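Local atomic coordinates of branched-chain alpha-ketoacid decarboxylase (Lactococcus lactis, PDB entry 2VBF), a protein that probably decarboxylates branched-chain and aromatic alpha-keto acids to aldehydes, using thiamine diphosphate and a magnesium ion as cofactors. Residues F264-V269 with S416-Q421; E394-E399 with L447-D452; Y429-A434 with G453-T458; C474-N479 with M542-L547. All coordinates share one frame; numbering follows the deposited sequence.

Interaction 1: F264-V269 with S416-Q421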
# COMPACT_ATOMS: atom_id res chain seq x y z
N PHE A 264 -24.41 4.42 -0.21
CA PHE A 264 -23.62 3.44 -0.99
C PHE A 264 -24.36 3.33 -2.32
O PHE A 264 -25.38 2.66 -2.42
CB PHE A 264 -23.61 2.10 -0.26
CG PHE A 264 -22.79 1.00 -0.90
CD1 PHE A 264 -21.73 1.26 -1.77
CD2 PHE A 264 -23.04 -0.32 -0.54
CE1 PHE A 264 -20.96 0.20 -2.29
CE2 PHE A 264 -22.29 -1.38 -1.05
CZ PHE A 264 -21.26 -1.12 -1.94
N GLY A 265 -23.83 4.03 -3.32
CA GLY A 265 -24.51 4.22 -4.58
C GLY A 265 -25.13 5.60 -4.75
O GLY A 265 -25.93 5.79 -5.65
N LYS A 266 -24.74 6.58 -3.92
CA LYS A 266 -25.23 7.94 -4.09
C LYS A 266 -24.87 8.43 -5.49
O LYS A 266 -23.74 8.26 -5.93
CB LYS A 266 -24.64 8.87 -3.03
CG LYS A 266 -25.14 10.31 -3.13
CD LYS A 266 -24.67 11.16 -1.95
CE LYS A 266 -25.06 12.61 -2.11
NZ LYS A 266 -26.51 12.86 -1.80
N SER A 267 -25.86 9.03 -6.16
CA SER A 267 -25.81 9.49 -7.55
C SER A 267 -26.03 8.37 -8.58
O SER A 267 -25.82 8.57 -9.77
CB SER A 267 -24.55 10.33 -7.88
OG SER A 267 -23.39 9.56 -8.14
N ALA A 268 -26.52 7.21 -8.11
CA ALA A 268 -27.03 6.15 -8.99
C ALA A 268 -28.18 6.67 -9.86
O ALA A 268 -28.51 6.08 -10.88
CB ALA A 268 -27.49 4.95 -8.19
N VAL A 269 -28.83 7.73 -9.40
CA VAL A 269 -29.78 8.51 -10.18
C VAL A 269 -29.47 9.99 -10.00
O VAL A 269 -28.80 10.36 -9.04
CB VAL A 269 -31.23 8.23 -9.76
CG1 VAL A 269 -31.55 6.75 -9.97
CG2 VAL A 269 -31.50 8.71 -8.33
N SER A 416 -25.02 16.09 -11.75
CA SER A 416 -23.94 16.01 -10.78
C SER A 416 -23.81 14.60 -10.22
O SER A 416 -24.79 13.84 -10.14
CB SER A 416 -24.13 17.04 -9.68
OG SER A 416 -23.86 18.34 -10.19
N ARG A 417 -22.59 14.27 -9.82
CA ARG A 417 -22.29 12.94 -9.33
C ARG A 417 -21.58 12.98 -7.99
O ARG A 417 -21.16 14.04 -7.53
CB ARG A 417 -21.47 12.21 -10.37
CG ARG A 417 -22.27 12.04 -11.64
CD ARG A 417 -21.66 11.04 -12.55
NE ARG A 417 -20.50 11.56 -13.28
CZ ARG A 417 -20.56 12.42 -14.30
NH1 ARG A 417 -21.73 12.91 -14.70
NH2 ARG A 417 -19.44 12.80 -14.91
N PHE A 418 -21.48 11.81 -7.38
CA PHE A 418 -20.87 11.63 -6.07
C PHE A 418 -19.98 10.39 -6.12
O PHE A 418 -20.33 9.38 -6.74
CB PHE A 418 -21.98 11.46 -5.04
CG PHE A 418 -21.52 11.48 -3.61
CD1 PHE A 418 -21.51 12.66 -2.89
CD2 PHE A 418 -21.12 10.30 -2.98
CE1 PHE A 418 -21.10 12.67 -1.55
CE2 PHE A 418 -20.71 10.31 -1.65
CZ PHE A 418 -20.71 11.50 -0.94
N ILE A 419 -18.83 10.49 -5.46
CA ILE A 419 -17.98 9.34 -5.22
C ILE A 419 -17.68 9.27 -3.71
O ILE A 419 -17.15 10.21 -3.11
CB ILE A 419 -16.69 9.40 -6.02
CG1 ILE A 419 -16.98 9.26 -7.51
CG2 ILE A 419 -15.72 8.30 -5.51
CD1 ILE A 419 -15.74 9.36 -8.42
N GLY A 420 -18.10 8.16 -3.12
CA GLY A 420 -17.78 7.79 -1.74
C GLY A 420 -17.64 6.28 -1.69
O GLY A 420 -18.14 5.57 -2.56
N GLN A 421 -16.96 5.78 -0.66
CA GLN A 421 -16.59 4.37 -0.59
C GLN A 421 -17.01 3.79 0.77
O GLN A 421 -16.18 3.38 1.56
CB GLN A 421 -15.08 4.25 -0.79
CG GLN A 421 -14.57 2.86 -1.14
CD GLN A 421 -13.06 2.75 -1.03
OE1 GLN A 421 -12.45 3.28 -0.08
NE2 GLN A 421 -12.44 2.06 -1.98
O HOH W 1 -21.38 5.29 -2.99
O HOH W 2 -21.24 7.12 -4.99
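Ser267 OG accepts the backbone N-H of Phe418, OG to N 3.0 Å, and donates its own hydrogen in a bond to the carbonyl of Lys266, OG to Lys266 O 2.6 Å. The second bond lies in the carbonyl plane, on a lone pair. One small hydroxyl thus acts both as acceptor across the contact and as donor inside its own turn. A chi1 of 81° sets OG between the backbone N and the carbonyl carbon, turned to the edge of strand 417-419. Beside it the methylenes of Lys266 lie over one face of the Phe418 ring, with CD 3.5 Å above the ring plane and over its centre, a CH-pi contact. The amino group NZ runs on to a salt bridge with Glu271, and the lysine therefore offers the ring mainly its greasy stem. Replacing Phe418 by an alanine would remove the ring and is likely to open a gap beside the lysine methylenes, although NZ would keep its own partners. Gly265, whose phi of 103° suits glycine, opens the type II turn that ends at Ala268. The arrangement is an interdomain contact, a turn of the central domain resting on an outermost strand of the cofactor-binding C-terminal sheet.

Interaction 2: E394-E399 with L447-D452. With MG (magnesium ion), chain E; TPP (thiamine diphosphate), chain F.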
# COMPACT_ATOMS: atom_id res chain seq x y z
N GLU A 394 -21.12 18.83 -11.69
CA GLU A 394 -19.97 18.65 -10.80
C GLU A 394 -19.95 17.24 -10.24
O GLU A 394 -20.98 16.57 -10.23
CB GLU A 394 -20.02 19.61 -9.62
CG GLU A 394 -19.82 21.06 -9.99
CD GLU A 394 -19.85 21.98 -8.79
OE1 GLU A 394 -20.53 21.69 -7.78
OE2 GLU A 394 -19.20 23.02 -8.85
N THR A 395 -18.78 16.82 -9.78
CA THR A 395 -18.63 15.55 -9.08
C THR A 395 -18.10 15.86 -7.68
O THR A 395 -17.04 16.51 -7.55
CB THR A 395 -17.70 14.57 -9.84
OG1 THR A 395 -18.26 14.29 -11.14
CG2 THR A 395 -17.56 13.25 -9.07
N ILE A 396 -18.85 15.45 -6.66
CA ILE A 396 -18.44 15.59 -5.26
C ILE A 396 -17.79 14.28 -4.82
O ILE A 396 -18.39 13.21 -4.96
CB ILE A 396 -19.61 15.95 -4.33
CG1 ILE A 396 -20.09 17.39 -4.59
CG2 ILE A 396 -19.21 15.79 -2.86
CD1 ILE A 396 -21.12 17.91 -3.57
N VAL A 397 -16.58 14.37 -4.29
CA VAL A 397 -15.86 13.19 -3.80
C VAL A 397 -15.62 13.42 -2.31
O VAL A 397 -15.12 14.48 -1.91
CB VAL A 397 -14.53 12.97 -4.55
CG1 VAL A 397 -13.90 11.63 -4.15
CG2 VAL A 397 -14.71 13.06 -6.07
N ALA A 398 -16.02 12.45 -1.47
CA ALA A 398 -15.98 12.65 -0.02
C ALA A 398 -15.40 11.46 0.74
O ALA A 398 -15.88 10.33 0.64
CB ALA A 398 -17.35 12.99 0.52
N GLU A 399 -14.36 11.74 1.53
CA GLU A 399 -13.61 10.71 2.24
C GLU A 399 -14.32 10.26 3.52
O GLU A 399 -15.02 11.05 4.16
CB GLU A 399 -12.22 11.25 2.59
CG GLU A 399 -11.25 10.23 3.21
CD GLU A 399 -11.08 9.03 2.32
OE1 GLU A 399 -10.21 9.06 1.44
OE2 GLU A 399 -11.85 8.06 2.50
N LEU A 447 -15.02 18.36 -6.95
CA LEU A 447 -14.86 18.95 -5.64
C LEU A 447 -14.56 17.81 -4.66
O LEU A 447 -15.39 16.92 -4.47
CB LEU A 447 -16.13 19.68 -5.22
CG LEU A 447 -16.36 21.07 -5.83
CD1 LEU A 447 -16.59 21.02 -7.34
CD2 LEU A 447 -17.53 21.73 -5.14
N LEU A 448 -13.35 17.84 -4.08
CA LEU A 448 -12.90 16.84 -3.10
C LEU A 448 -12.96 17.37 -1.68
O LEU A 448 -12.44 18.44 -1.40
CB LEU A 448 -11.45 16.43 -3.40
CG LEU A 448 -10.77 15.50 -2.39
CD1 LEU A 448 -11.50 14.14 -2.35
CD2 LEU A 448 -9.30 15.33 -2.72
N PHE A 449 -13.55 16.57 -0.80
CA PHE A 449 -13.53 16.82 0.62
C PHE A 449 -12.83 15.64 1.28
O PHE A 449 -13.35 14.52 1.29
CB PHE A 449 -14.95 16.98 1.15
CG PHE A 449 -15.68 18.14 0.53
CD1 PHE A 449 -15.57 19.41 1.07
CD2 PHE A 449 -16.42 17.97 -0.63
CE1 PHE A 449 -16.21 20.49 0.48
CE2 PHE A 449 -17.06 19.05 -1.22
CZ PHE A 449 -16.95 20.31 -0.66
N ILE A 450 -11.64 15.91 1.80
CA ILE A 450 -10.80 14.90 2.43
C ILE A 450 -10.26 15.42 3.77
O ILE A 450 -9.91 16.59 3.89
CB ILE A 450 -9.66 14.45 1.48
CG1 ILE A 450 -8.89 13.26 2.08
CG2 ILE A 450 -8.71 15.60 1.13
CD1 ILE A 450 -7.96 12.58 1.08
N GLY A 451 -10.22 14.55 4.77
CA GLY A 451 -9.71 14.90 6.07
C GLY A 451 -8.19 14.99 6.08
O GLY A 451 -7.50 14.39 5.25
N ASP A 452 -7.66 15.74 7.04
CA ASP A 452 -6.23 15.78 7.28
C ASP A 452 -5.59 14.39 7.46
O ASP A 452 -4.58 14.09 6.84
CB ASP A 452 -5.88 16.71 8.47
CG ASP A 452 -6.69 16.43 9.75
OD1 ASP A 452 -7.71 15.70 9.78
OD2 ASP A 452 -6.29 17.01 10.78
MG MG E . -9.33 14.96 10.63
N1' TPP F . -6.83 2.76 7.65
C2' TPP F . -7.43 2.66 6.42
CM2 TPP F . -6.59 2.33 5.22
N3' TPP F . -8.79 2.85 6.31
C4' TPP F . -9.55 3.14 7.42
N4' TPP F . -10.85 3.30 7.27
C5' TPP F . -8.95 3.26 8.68
C6' TPP F . -7.58 3.07 8.79
C7' TPP F . -9.75 3.61 9.91
N3 TPP F . -10.28 4.97 9.87
C2 TPP F . -11.55 5.35 9.47
S1 TPP F . -11.87 6.93 9.53
C5 TPP F . -10.39 7.21 10.12
C4 TPP F . -9.59 6.07 10.28
CM4 TPP F . -8.19 6.06 10.81
C6 TPP F . -10.02 8.64 10.47
C7 TPP F . -10.07 9.61 9.30
O7 TPP F . -9.67 10.86 9.81
PA TPP F . -9.76 12.19 8.94
O1A TPP F . -9.39 11.93 7.50
O2A TPP F . -8.84 13.22 9.58
O3A TPP F . -11.33 12.54 8.98
PB TPP F . -12.13 13.44 10.08
O1B TPP F . -13.17 12.53 10.68
O2B TPP F . -12.80 14.53 9.29
O3B TPP F . -11.18 13.99 11.10
O HOH W 3 -10.37 15.79 8.98
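Leu447 reaches across to Glu394, and its side chain can be followed outward atom by atom. CB lies 4.0 Å from Thr395 O, on the neighbouring strand. With CG anti to the carbonyl carbon (chi1 -79°), the branch leans toward that strand. Its methyl CD1 rests against the carboxylate of Glu394, 3.6 Å from OE2, while CD2 meets OE1 more loosely. The carboxylate is held from elsewhere, OE2 by Gln536 and OE1 by the N-H of Gln391, and the leucine covers it without competing for its bonds. Between the strands the backbones are tied by four N-H to carbonyl bonds, among them Val397 N to Leu447 O at 2.8 Å. The segment axes run 9° from parallel. Beta-branched Ile396 and Val397 suit the extended chain: Ile396 CG2 comes to the edge of the Phe449 ring, whereas Val397 CG1 packs on Leu448 CD1 at 3.9 Å on the other face. Farther along, Glu399 and Ile450 lie side by side, CB to CG1. Gly451, at the N-cap of the following helix, lets diphosphate oxygen O1A come within 3.3 Å of its CA, where a side chain would collide. Asp452 OD1 then binds magnesium at 2.0 Å. A Gly-Asp-Gly sequence running from a strand end into the next helix, meeting metal and diphosphate, starts the cofactor-binding motif of thiamine diphosphate enzymes.

Interaction 3: Y429-A434 with G453-T458. With TPP (thiamine diphosphate), chain F.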
# COMPACT_ATOMS: atom_id res chain seq x y z
N TYR A 429 -8.18 6.84 -0.08
CA TYR A 429 -8.74 6.50 -1.38
C TYR A 429 -9.13 7.73 -2.20
O TYR A 429 -8.83 7.81 -3.39
CB TYR A 429 -9.97 5.57 -1.21
CG TYR A 429 -10.85 5.50 -2.44
CD1 TYR A 429 -10.50 4.72 -3.52
CD2 TYR A 429 -12.03 6.24 -2.51
CE1 TYR A 429 -11.31 4.67 -4.65
CE2 TYR A 429 -12.84 6.20 -3.64
CZ TYR A 429 -12.46 5.41 -4.71
OH TYR A 429 -13.26 5.37 -5.84
N THR A 430 -9.84 8.66 -1.56
CA THR A 430 -10.52 9.72 -2.31
C THR A 430 -9.62 10.69 -3.08
O THR A 430 -10.05 11.26 -4.08
CB THR A 430 -11.49 10.54 -1.43
OG1 THR A 430 -10.78 11.07 -0.30
CG2 THR A 430 -12.68 9.67 -0.99
N PHE A 431 -8.40 10.89 -2.61
CA PHE A 431 -7.52 11.85 -3.26
C PHE A 431 -7.08 11.35 -4.65
O PHE A 431 -7.44 11.95 -5.66
CB PHE A 431 -6.38 12.34 -2.34
CG PHE A 431 -5.43 13.31 -3.02
CD1 PHE A 431 -5.91 14.41 -3.74
CD2 PHE A 431 -4.06 13.12 -2.93
CE1 PHE A 431 -5.01 15.29 -4.38
CE2 PHE A 431 -3.17 13.99 -3.58
CZ PHE A 431 -3.66 15.09 -4.29
N PRO A 432 -6.38 10.20 -4.73
CA PRO A 432 -6.12 9.70 -6.09
C PRO A 432 -7.41 9.40 -6.88
O PRO A 432 -7.47 9.62 -8.10
CB PRO A 432 -5.29 8.43 -5.86
CG PRO A 432 -4.75 8.55 -4.46
CD PRO A 432 -5.78 9.34 -3.70
N ALA A 433 -8.43 8.87 -6.21
CA ALA A 433 -9.69 8.54 -6.89
C ALA A 433 -10.34 9.78 -7.53
O ALA A 433 -10.81 9.73 -8.68
CB ALA A 433 -10.65 7.86 -5.93
N ALA A 434 -10.35 10.90 -6.81
CA ALA A 434 -10.88 12.15 -7.35
C ALA A 434 -10.12 12.59 -8.59
O ALA A 434 -10.72 13.08 -9.55
CB ALA A 434 -10.84 13.24 -6.29
N GLY A 453 -6.22 13.56 8.27
CA GLY A 453 -5.67 12.24 8.57
C GLY A 453 -5.63 11.35 7.36
O GLY A 453 -4.69 10.58 7.19
N SER A 454 -6.66 11.46 6.51
CA SER A 454 -6.79 10.65 5.29
C SER A 454 -5.86 11.13 4.19
O SER A 454 -5.26 10.32 3.48
CB SER A 454 -8.23 10.67 4.80
OG SER A 454 -9.10 10.03 5.72
N LEU A 455 -5.73 12.45 4.04
CA LEU A 455 -4.78 13.01 3.05
C LEU A 455 -3.36 12.49 3.27
O LEU A 455 -2.64 12.25 2.32
CB LEU A 455 -4.77 14.54 3.08
CG LEU A 455 -3.76 15.19 2.12
CD1 LEU A 455 -4.13 14.96 0.65
CD2 LEU A 455 -3.62 16.70 2.42
N GLN A 456 -2.98 12.29 4.53
CA GLN A 456 -1.63 11.87 4.85
C GLN A 456 -1.28 10.48 4.26
O GLN A 456 -0.11 10.18 4.04
CB GLN A 456 -1.40 11.90 6.36
CG GLN A 456 -1.44 13.32 6.95
CD GLN A 456 -0.72 13.45 8.28
OE1 GLN A 456 -0.01 12.54 8.70
NE2 GLN A 456 -0.87 14.61 8.94
N LEU A 457 -2.28 9.66 3.98
CA LEU A 457 -2.02 8.33 3.40
C LEU A 457 -1.64 8.36 1.91
O LEU A 457 -0.95 7.45 1.43
CB LEU A 457 -3.20 7.38 3.56
CG LEU A 457 -3.47 6.86 4.98
CD1 LEU A 457 -4.44 7.79 5.69
CD2 LEU A 457 -4.01 5.42 4.98
N THR A 458 -2.10 9.38 1.18
CA THR A 458 -2.02 9.38 -0.30
C THR A 458 -1.57 10.72 -0.93
O THR A 458 -1.67 10.91 -2.15
CB THR A 458 -3.39 8.98 -0.94
OG1 THR A 458 -4.40 9.89 -0.51
CG2 THR A 458 -3.79 7.53 -0.57
N1' TPP F . -6.83 2.76 7.65
C2' TPP F . -7.43 2.66 6.42
CM2 TPP F . -6.59 2.33 5.22
N3' TPP F . -8.79 2.85 6.31
C4' TPP F . -9.55 3.14 7.42
N4' TPP F . -10.85 3.30 7.27
C5' TPP F . -8.95 3.26 8.68
C6' TPP F . -7.58 3.07 8.79
C7' TPP F . -9.75 3.61 9.91
N3 TPP F . -10.28 4.97 9.87
C2 TPP F . -11.55 5.35 9.47
S1 TPP F . -11.87 6.93 9.53
C5 TPP F . -10.39 7.21 10.12
C4 TPP F . -9.59 6.07 10.28
CM4 TPP F . -8.19 6.06 10.81
C6 TPP F . -10.02 8.64 10.47
C7 TPP F . -10.07 9.61 9.30
O7 TPP F . -9.67 10.86 9.81
PA TPP F . -9.76 12.19 8.94
O1A TPP F . -9.39 11.93 7.50
O2A TPP F . -8.84 13.22 9.58
O3A TPP F . -11.33 12.54 8.98
PB TPP F . -12.13 13.44 10.08
O1B TPP F . -13.17 12.53 10.68
O2B TPP F . -12.80 14.53 9.29
O3B TPP F . -11.18 13.99 11.10
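Behind the diphosphate pocket, the helix that carries Gly453 and Ser454 packs against the start of helix 430-440, the axes of the short segments inclined at 64° and 9.5 Å apart at closest. Phe431 and Pro432 face Thr458. The Phe431 ring turns its edge to the backbone carbonyl of Thr458, CD2 to O 3.3 Å, while one face receives CD1 of Leu455. With CG anti to the backbone N (chi1 178°), the ring reaches across to both. Pro432 sets its ring carbons against the threonine side chain: CG lies 3.8 Å from Thr458 CB, and CD 3.5 Å from Thr458 OG1. That hydroxyl is hydrogen-bonded to the carbonyl of Gly428, and proline, lacking an N-H, suits a place in the first turn of a helix. A glycine in place of Pro432 would take away CG and CD and would probably open a gap beside Thr458 CB and OG1. At the other end of 453-458, Gly453 N gives a hydrogen bond to TPP O2A, and Ser454 holds O1A twice, through its backbone N and, at 2.6 Å, through OG. Glycine leaves room there for the phosphate. Polar groups and the helix start thus meet the cofactor's negative charge, which the helix dipole would probably help to offset, whereas the interhelical side is held by apolar and weakly polar contacts.

Interaction 4: C474-N479 with M542-L547. With MG (magnesium ion), chain E; TPP (thiamine diphosphate), chain F.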
# COMPACT_ATOMS: atom_id res chain seq x y z
N CYS A 474 -10.09 21.22 -4.22
CA CYS A 474 -9.78 20.30 -3.13
C CYS A 474 -9.90 21.02 -1.80
O CYS A 474 -9.26 22.06 -1.61
CB CYS A 474 -8.37 19.76 -3.30
SG CYS A 474 -8.13 18.88 -4.83
N PHE A 475 -10.71 20.47 -0.92
CA PHE A 475 -10.91 20.97 0.45
C PHE A 475 -10.31 19.98 1.43
O PHE A 475 -10.74 18.83 1.49
CB PHE A 475 -12.39 21.15 0.78
CG PHE A 475 -13.07 22.19 -0.05
CD1 PHE A 475 -13.02 23.53 0.31
CD2 PHE A 475 -13.78 21.83 -1.18
CE1 PHE A 475 -13.66 24.49 -0.45
CE2 PHE A 475 -14.42 22.78 -1.96
CZ PHE A 475 -14.37 24.12 -1.59
N ILE A 476 -9.33 20.43 2.21
CA ILE A 476 -8.67 19.59 3.23
C ILE A 476 -9.22 20.01 4.59
O ILE A 476 -9.05 21.17 5.00
CB ILE A 476 -7.12 19.74 3.21
CG1 ILE A 476 -6.53 19.41 1.83
CG2 ILE A 476 -6.48 18.85 4.29
CD1 ILE A 476 -6.63 20.51 0.80
N ILE A 477 -9.88 19.08 5.29
CA ILE A 477 -10.45 19.39 6.59
C ILE A 477 -9.42 19.18 7.69
O ILE A 477 -9.19 18.08 8.16
CB ILE A 477 -11.74 18.61 6.88
CG1 ILE A 477 -12.77 18.89 5.78
CG2 ILE A 477 -12.27 18.99 8.25
CD1 ILE A 477 -14.11 18.23 6.00
N ASN A 478 -8.79 20.28 8.10
CA ASN A 478 -7.82 20.23 9.18
C ASN A 478 -8.57 20.40 10.50
O ASN A 478 -8.90 21.53 10.89
CB ASN A 478 -6.75 21.30 8.99
CG ASN A 478 -5.78 21.36 10.15
OD1 ASN A 478 -5.96 20.66 11.16
ND2 ASN A 478 -4.76 22.18 10.03
N ASN A 479 -8.85 19.28 11.17
CA ASN A 479 -9.43 19.29 12.51
C ASN A 479 -8.50 18.62 13.53
O ASN A 479 -8.95 18.08 14.54
CB ASN A 479 -10.84 18.69 12.54
CG ASN A 479 -10.89 17.33 11.91
OD1 ASN A 479 -9.85 16.71 11.74
ND2 ASN A 479 -12.07 16.88 11.54
N MET A 542 -6.33 24.63 -10.38
CA MET A 542 -6.66 23.77 -9.26
C MET A 542 -6.71 24.63 -8.01
O MET A 542 -5.93 25.58 -7.86
CB MET A 542 -5.58 22.68 -9.11
CG MET A 542 -5.81 21.68 -8.00
SD MET A 542 -4.66 20.31 -8.13
CE MET A 542 -4.53 19.84 -6.41
N TYR A 543 -7.63 24.32 -7.11
CA TYR A 543 -7.72 25.00 -5.83
C TYR A 543 -7.43 24.01 -4.69
O TYR A 543 -7.89 22.87 -4.72
CB TYR A 543 -9.08 25.69 -5.66
CG TYR A 543 -9.08 27.00 -6.40
CD1 TYR A 543 -9.06 27.02 -7.80
CD2 TYR A 543 -9.04 28.21 -5.72
CE1 TYR A 543 -9.02 28.22 -8.50
CE2 TYR A 543 -9.00 29.41 -6.41
CZ TYR A 543 -8.99 29.41 -7.80
OH TYR A 543 -8.94 30.60 -8.48
N TRP A 544 -6.61 24.47 -3.74
CA TRP A 544 -6.15 23.66 -2.61
C TRP A 544 -6.45 24.45 -1.33
O TRP A 544 -5.72 25.38 -0.97
CB TRP A 544 -4.67 23.40 -2.77
CG TRP A 544 -4.11 22.38 -1.83
CD1 TRP A 544 -3.42 22.60 -0.67
CD2 TRP A 544 -4.16 20.95 -2.00
NE1 TRP A 544 -3.05 21.41 -0.10
CE2 TRP A 544 -3.50 20.38 -0.89
CE3 TRP A 544 -4.72 20.11 -2.96
CZ2 TRP A 544 -3.37 18.99 -0.73
CZ3 TRP A 544 -4.59 18.74 -2.80
CH2 TRP A 544 -3.91 18.19 -1.69
N ILE A 545 -7.54 24.08 -0.67
CA ILE A 545 -8.14 24.90 0.36
C ILE A 545 -8.12 24.19 1.69
O ILE A 545 -8.84 23.21 1.90
CB ILE A 545 -9.60 25.26 -0.02
CG1 ILE A 545 -9.63 26.01 -1.35
CG2 ILE A 545 -10.27 26.06 1.10
CD1 ILE A 545 -10.98 25.92 -2.05
N GLU A 546 -7.30 24.71 2.61
CA GLU A 546 -7.23 24.15 3.96
C GLU A 546 -8.35 24.76 4.80
O GLU A 546 -8.36 25.97 5.06
CB GLU A 546 -5.86 24.42 4.58
CG GLU A 546 -5.73 23.91 6.02
CD GLU A 546 -4.37 24.15 6.63
OE1 GLU A 546 -3.45 24.58 5.90
OE2 GLU A 546 -4.23 23.89 7.85
N LEU A 547 -9.31 23.92 5.20
CA LEU A 547 -10.40 24.32 6.10
C LEU A 547 -10.00 24.00 7.53
O LEU A 547 -9.60 22.86 7.82
CB LEU A 547 -11.70 23.59 5.77
CG LEU A 547 -12.19 23.69 4.33
CD1 LEU A 547 -13.47 22.87 4.16
CD2 LEU A 547 -12.42 25.16 3.91
MG MG E . -9.33 14.96 10.63
N1' TPP F . -6.83 2.76 7.65
C2' TPP F . -7.43 2.66 6.42
CM2 TPP F . -6.59 2.33 5.22
N3' TPP F . -8.79 2.85 6.31
C4' TPP F . -9.55 3.14 7.42
N4' TPP F . -10.85 3.30 7.27
C5' TPP F . -8.95 3.26 8.68
C6' TPP F . -7.58 3.07 8.79
C7' TPP F . -9.75 3.61 9.91
N3 TPP F . -10.28 4.97 9.87
C2 TPP F . -11.55 5.35 9.47
S1 TPP F . -11.87 6.93 9.53
C5 TPP F . -10.39 7.21 10.12
C4 TPP F . -9.59 6.07 10.28
CM4 TPP F . -8.19 6.06 10.81
C6 TPP F . -10.02 8.64 10.47
C7 TPP F . -10.07 9.61 9.30
O7 TPP F . -9.67 10.86 9.81
PA TPP F . -9.76 12.19 8.94
O1A TPP F . -9.39 11.93 7.50
O2A TPP F . -8.84 13.22 9.58
O3A TPP F . -11.33 12.54 8.98
PB TPP F . -12.13 13.44 10.08
O1B TPP F . -13.17 12.53 10.68
O2B TPP F . -12.80 14.53 9.29
O3B TPP F . -11.18 13.99 11.10
O HOH W 3 -10.37 15.79 8.98
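Ile476 puts its terminal methyl CD1 over the five-membered ring of Trp544, 3.7 Å from the centroid, a CH-pi contact. A chi2 of 80° bends the isoleucine so that CD1 settles on the indole face. Trp544 NE1 is hydrogen-bonded to Tyr503 O, which helps fix the ring's turn. Alongside, slim Cys474 fits by the six-membered end, CB 3.7 Å from Trp544 CE3, and its SG touches the Met542 methyl CE at 4.0 Å. On the other face of the sheet, with Ile545 and Leu547, the Phe475 ring lies beside Ile545, whose CD1 comes to 3.4 Å from CE1. Leu547 CD1 fits between the ring and Ile477 CG1, nearer the ring. Small and branched side chains thus fit against the flat rings on both faces. Asn478 ND2 meets Glu546 OE2 at 2.8 Å, on the anti side of the carboxylate and in the amide's own plane; Glu546 OE1 takes the N-H of Ser504. Five backbone bonds, Cys474 N to Tyr543 O the first, join the strands in parallel register. Beyond the strand, Asn479 OD1 binds magnesium at 2.1 Å and its ND2 donates to TPP O3B. This is the parallel sheet of an alpha/beta diphosphate-binding domain, presenting one of its metal ligands just past a strand end.

In the fold
Interactions 1, 2 and 4 reach one parallel sheet, in the order 417-419, 394-398, 445-451, 473-478 and 542-548. Strand 417-419 joins 394-398 through Ile419 N to Ile396 O at 2.8 Å, and 445-451 joins 473-478 through Leu448 O to Phe475 N at 2.7 Å. Interaction 3 lies against this sheet: Phe431 CE1 comes to 3.8 Å from Trp544 CZ3, and Glu399 OE1 to 2.7 Å from Thr430 OG1. Interactions 2, 3 and 4 converge on the cofactor, and Asp452 and Asn479 share the magnesium with Gly481. Interaction 1 lies farther from the cofactor, its Phe418 side chain about 13 Å from thiamine diphosphate, and joins the central domain to this sheet.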